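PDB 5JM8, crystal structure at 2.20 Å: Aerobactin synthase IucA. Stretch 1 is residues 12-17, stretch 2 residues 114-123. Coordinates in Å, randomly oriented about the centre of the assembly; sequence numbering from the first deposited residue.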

ATOM      1  N   LEU A  12      32.221  24.250  -0.044  1.00 50.15           N
ATOM      2  CA  LEU A  12      30.818  24.603  -0.226  1.00 44.02           C
ATOM      3  C   LEU A  12      30.188  25.140   1.049  1.00 42.89           C
ATOM      4  O   LEU A  12      30.373  24.583   2.132  1.00 47.03           O
ATOM      5  CB  LEU A  12      30.023  23.386  -0.702  1.00 39.37           C
ATOM      6  CG  LEU A  12      30.005  23.116  -2.207  1.00 40.04           C
ATOM      7  CD1 LEU A  12      31.389  22.761  -2.734  1.00 42.39           C
ATOM      8  CD2 LEU A  12      29.013  22.014  -2.501  1.00 39.72           C
ATOM      9  N   ASP A  13      29.445  26.232   0.907  1.00 30.17           N
ATOM     10  CA  ASP A  13      28.627  26.751   1.993  1.00 26.79           C
ATOM     11  C   ASP A  13      27.375  27.388   1.404  1.00 23.92           C
ATOM     12  O   ASP A  13      27.418  28.495   0.870  1.00 26.30           O
ATOM     13  CB  ASP A  13      29.408  27.761   2.839  1.00 27.44           C
ATOM     14  CG  ASP A  13      28.720  28.075   4.156  1.00 29.34           C
ATOM     15  OD1 ASP A  13      27.491  27.872   4.256  1.00 31.62           O
ATOM     16  OD2 ASP A  13      29.411  28.522   5.096  1.00 29.32           O
ATOM     17  N   VAL A  14      26.263  26.666   1.502  1.00 21.73           N
ATOM     18  CA  VAL A  14      24.979  27.150   1.013  1.00 19.09           C
ATOM     19  C   VAL A  14      24.363  28.161   1.976  1.00 19.65           C
ATOM     20  O   VAL A  14      23.521  28.960   1.582  1.00 22.19           O
ATOM     21  CB  VAL A  14      23.982  25.987   0.792  1.00 19.05           C
ATOM     22  CG1 VAL A  14      24.449  25.100  -0.353  1.00 16.88           C
ATOM     23  CG2 VAL A  14      23.798  25.170   2.069  1.00 16.07           C
ATOM     24  N   ALA A  15      24.784  28.121   3.237  1.00 21.81           N
ATOM     25  CA  ALA A  15      24.294  29.065   4.237  1.00 22.05           C
ATOM     26  C   ALA A  15      24.903  30.442   4.010  1.00 21.98           C
ATOM     27  O   ALA A  15      24.202  31.454   4.011  1.00 18.53           O
ATOM     28  CB  ALA A  15      24.613  28.569   5.641  1.00 17.86           C
ATOM     29  N   ALA A  16      26.215  30.475   3.810  1.00 19.05           N
ATOM     30  CA  ALA A  16      26.912  31.730   3.584  1.00 20.60           C
ATOM     31  C   ALA A  16      26.415  32.391   2.306  1.00 22.99           C
ATOM     32  O   ALA A  16      26.344  33.616   2.216  1.00 25.31           O
ATOM     33  CB  ALA A  16      28.411  31.502   3.513  1.00 20.24           C
ATOM     34  N   GLN A  17      26.061  31.573   1.320  1.00 23.06           N
ATOM     35  CA  GLN A  17      25.624  32.086   0.028  1.00 22.49           C
ATOM     36  C   GLN A  17      24.329  32.884   0.167  1.00 25.49           C
ATOM     37  O   GLN A  17      24.063  33.785  -0.623  1.00 27.38           O
ATOM     38  CB  GLN A  17      25.432  30.942  -0.966  1.00 21.27           C
ATOM     39  CG  GLN A  17      25.460  31.380  -2.422  1.00 21.42           C
ATOM     40  CD  GLN A  17      26.841  31.812  -2.879  1.00 21.12           C
ATOM     41  OE1 GLN A  17      27.800  31.040  -2.816  1.00 19.13           O
ATOM     42  NE2 GLN A  17      26.949  33.052  -3.342  1.00 21.82           N
ATOM     43  N   SER A 114      22.217  30.920  12.551  1.00 23.88           N
ATOM     44  CA  SER A 114      21.616  30.307  11.374  1.00 20.48           C
ATOM     45  C   SER A 114      22.642  29.469  10.617  1.00 22.64           C
ATOM     46  O   SER A 114      22.365  28.333  10.236  1.00 24.01           O
ATOM     47  CB  SER A 114      21.025  31.376  10.454  1.00 19.58           C
ATOM     48  OG  SER A 114      20.507  30.803   9.265  1.00 21.24           O
ATOM     49  N   HIS A 115      23.827  30.034  10.408  1.00 19.09           N
ATOM     50  CA  HIS A 115      24.882  29.352   9.666  1.00 19.00           C
ATOM     51  C   HIS A 115      25.274  28.044  10.347  1.00 21.94           C
ATOM     52  O   HIS A 115      25.533  27.042   9.681  1.00 18.48           O
ATOM     53  CB  HIS A 115      26.107  30.261   9.522  1.00 19.69           C
ATOM     54  CG  HIS A 115      27.253  29.622   8.800  1.00 24.57           C
ATOM     55  ND1 HIS A 115      28.202  28.853   9.439  1.00 22.33           N
ATOM     56  CD2 HIS A 115      27.603  29.639   7.492  1.00 19.61           C
ATOM     57  CE1 HIS A 115      29.085  28.424   8.558  1.00 25.82           C
ATOM     58  NE2 HIS A 115      28.746  28.887   7.368  1.00 19.80           N
ATOM     59  N   ALA A 116      25.302  28.059  11.677  1.00 21.31           N
ATOM     60  CA  ALA A 116      25.701  26.892  12.457  1.00 21.74           C
ATOM     61  C   ALA A 116      24.594  25.843  12.516  1.00 26.96           C
ATOM     62  O   ALA A 116      24.854  24.647  12.377  1.00 25.85           O
ATOM     63  CB  ALA A 116      26.091  27.311  13.857  1.00 19.97           C
ATOM     64  N   HIS A 117      23.365  26.301  12.735  1.00 29.25           N
ATOM     65  CA  HIS A 117      22.211  25.412  12.795  1.00 28.30           C
ATOM     66  C   HIS A 117      22.046  24.654  11.486  1.00 27.64           C
ATOM     67  O   HIS A 117      21.690  23.476  11.479  1.00 29.39           O
ATOM     68  CB  HIS A 117      20.942  26.206  13.102  1.00 26.79           C
ATOM     69  CG  HIS A 117      20.980  26.915  14.420  1.00 25.04           C
ATOM     70  ND1 HIS A 117      20.190  28.009  14.699  1.00 23.55           N
ATOM     71  CD2 HIS A 117      21.721  26.691  15.531  1.00 23.46           C
ATOM     72  CE1 HIS A 117      20.437  28.423  15.929  1.00 21.94           C
ATOM     73  NE2 HIS A 117      21.363  27.643  16.454  1.00 21.18           N
ATOM     74  N   THR A 118      22.301  25.346  10.380  1.00 25.51           N
ATOM     75  CA  THR A 118      22.217  24.744   9.057  1.00 20.93           C
ATOM     76  C   THR A 118      23.240  23.623   8.909  1.00 21.89           C
ATOM     77  O   THR A 118      22.923  22.551   8.400  1.00 18.77           O
ATOM     78  CB  THR A 118      22.449  25.785   7.947  1.00 18.07           C
ATOM     79  OG1 THR A 118      21.441  26.798   8.019  1.00 18.11           O
ATOM     80  CG2 THR A 118      22.407  25.132   6.570  1.00 17.61           C
ATOM     81  N   GLN A 119      24.465  23.879   9.355  1.00 24.18           N
ATOM     82  CA  GLN A 119      25.531  22.889   9.250  1.00 27.41           C
ATOM     83  C   GLN A 119      25.174  21.647  10.054  1.00 25.71           C
ATOM     84  O   GLN A 119      25.425  20.527   9.616  1.00 28.02           O
ATOM     85  CB  GLN A 119      26.863  23.474   9.731  1.00 32.21           C
ATOM     86  CG  GLN A 119      28.051  22.525   9.589  1.00 33.64           C
ATOM     87  CD  GLN A 119      28.383  22.213   8.141  1.00 32.55           C
ATOM     88  OE1 GLN A 119      28.660  23.112   7.347  1.00 35.60           O
ATOM     89  NE2 GLN A 119      28.353  20.934   7.790  1.00 28.41           N
ATOM     90  N   GLN A 120      24.582  21.856  11.226  1.00 23.45           N
ATOM     91  CA  GLN A 120      24.128  20.751  12.063  1.00 20.15           C
ATOM     92  C   GLN A 120      23.138  19.888  11.298  1.00 18.37           C
ATOM     93  O   GLN A 120      23.292  18.669  11.219  1.00 20.11           O
ATOM     94  CB  GLN A 120      23.479  21.268  13.351  1.00 23.48           C
ATOM     95  CG  GLN A 120      24.447  21.878  14.353  1.00 31.85           C
ATOM     96  CD  GLN A 120      23.741  22.455  15.568  1.00 42.01           C
ATOM     97  OE1 GLN A 120      22.545  22.750  15.526  1.00 49.36           O
ATOM     98  NE2 GLN A 120      24.480  22.617  16.661  1.00 42.05           N
ATOM     99  N   ALA A 121      22.125  20.535  10.733  1.00 17.15           N
ATOM    100  CA  ALA A 121      21.080  19.839   9.996  1.00 20.56           C
ATOM    101  C   ALA A 121      21.663  19.056   8.826  1.00 22.66           C
ATOM    102  O   ALA A 121      21.278  17.914   8.583  1.00 21.24           O
ATOM    103  CB  ALA A 121      20.040  20.827   9.504  1.00 16.33           C
ATOM    104  N   ILE A 122      22.597  19.675   8.111  1.00 24.52           N
ATOM    105  CA  ILE A 122      23.238  19.036   6.966  1.00 27.66           C
ATOM    106  C   ILE A 122      23.991  17.779   7.393  1.00 30.50           C
ATOM    107  O   ILE A 122      24.004  16.781   6.672  1.00 35.15           O
ATOM    108  CB  ILE A 122      24.207  20.010   6.252  1.00 26.38           C
ATOM    109  CG1 ILE A 122      23.406  21.111   5.548  1.00 20.45           C
ATOM    110  CG2 ILE A 122      25.081  19.266   5.237  1.00 26.52           C
ATOM    111  CD1 ILE A 122      24.236  22.266   5.026  1.00 15.95           C
ATOM    112  N   ASP A 123      24.620  17.834   8.563  1.00 26.38           N
ATOM    113  CA  ASP A 123      25.354  16.690   9.095  1.00 24.92           C
ATOM    114  C   ASP A 123      24.414  15.640   9.682  1.00 22.70           C
ATOM    115  O   ASP A 123      24.799  14.486   9.861  1.00 25.51           O
ATOM    116  CB  ASP A 123      26.350  17.141  10.167  1.00 27.04           C
ATOM    117  CG  ASP A 123      27.506  17.948   9.596  1.00 30.68           C
ATOM    118  OD1 ASP A 123      27.862  17.744   8.415  1.00 32.68           O
ATOM    119  OD2 ASP A 123      28.065  18.785  10.336  1.00 32.29           O
TER

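The hydrogen bond between His115 and Asp13 is very short: NE2 of His115 lies 2.4 Å from OD2 of Asp13. The N-H...acceptor angle is 157°, so the donor points fairly directly at the carboxylate. A separation this small is below the usual range for a nitrogen-oxygen hydrogen bond, and at 2.20 Å resolution its exact value should be read with some caution. It is the only hydrogen bond between the two stretches.

Asp13 does two jobs at once. It sits at the N-cap position, right before the helix of stretch 1. Asp13 OD1 accepts from Ala16 N at 2.9 Å with good geometry, at an angle of 165°. Asp13 OD1 also accepts from Ala15 N at 2.9 Å, but this bond is weak because its angle is only 124°. The other carboxylate oxygen, OD2, is the one that meets His115. Aspartate suits the place because its short side chain folds back to the first free amides of the helix and still has a second oxygen to offer. Its chi1 is t. The CA-to-CB bond points sideways to stretch 2, but the end of the side chain comes nearer.

His115 reaches in a similar way. Its CA-to-CB bond is also sideways, and the t rotamer brings the ring to stretch 1. Asp13 OD2 lies at the ring edge, near its plane, as an acceptor for NE2 should. Ala16 N is also at the edge, 4.0 Å from His115 CD2. This is a packing contact, because CD2 is a carbon; the amide itself bonds to Asp13 OD1. Of all the residues here, His115 has the largest area covered by the other stretch, 64 Å².

Ala15 packs against both His115 and Thr118. Ala15 CA is 5.5 Å from His115 CA, the nearest approach of the two backbones by CA atoms. Its CA-to-CB bond points toward stretch 2. The methyl group lies 3.7 Å from CD2 of His115 (Ala15 CB to His115 CD2) and 4.2 Å from the methyl of Thr118 (Ala15 CB to Thr118 CG2). A single methyl fits this close spacing and has no polar group that needs a partner.

Thr118 is buried and also points toward stretch 1. One turn of helix separates it from Ser114, and Thr118 OG1 donates to Ser114 O at 2.9 Å. The hydroxyl is satisfied within its own helix, so the side chain can pack against Ala15. Ser114 O also accepts from Thr118 N at 3.0 Å.

One helical turn further on, Ile122 points toward stretch 1 as well. Ile122 CD1 lies 4.2 Å from Val14 CG2, an apolar contact between branched side chains. Val14 itself points sideways.

The two stretches bury 218 Å² in total, a modest area. The contact combines one short polar link with a small apolar patch built from Val14, Ala15, Ile122 and Thr118.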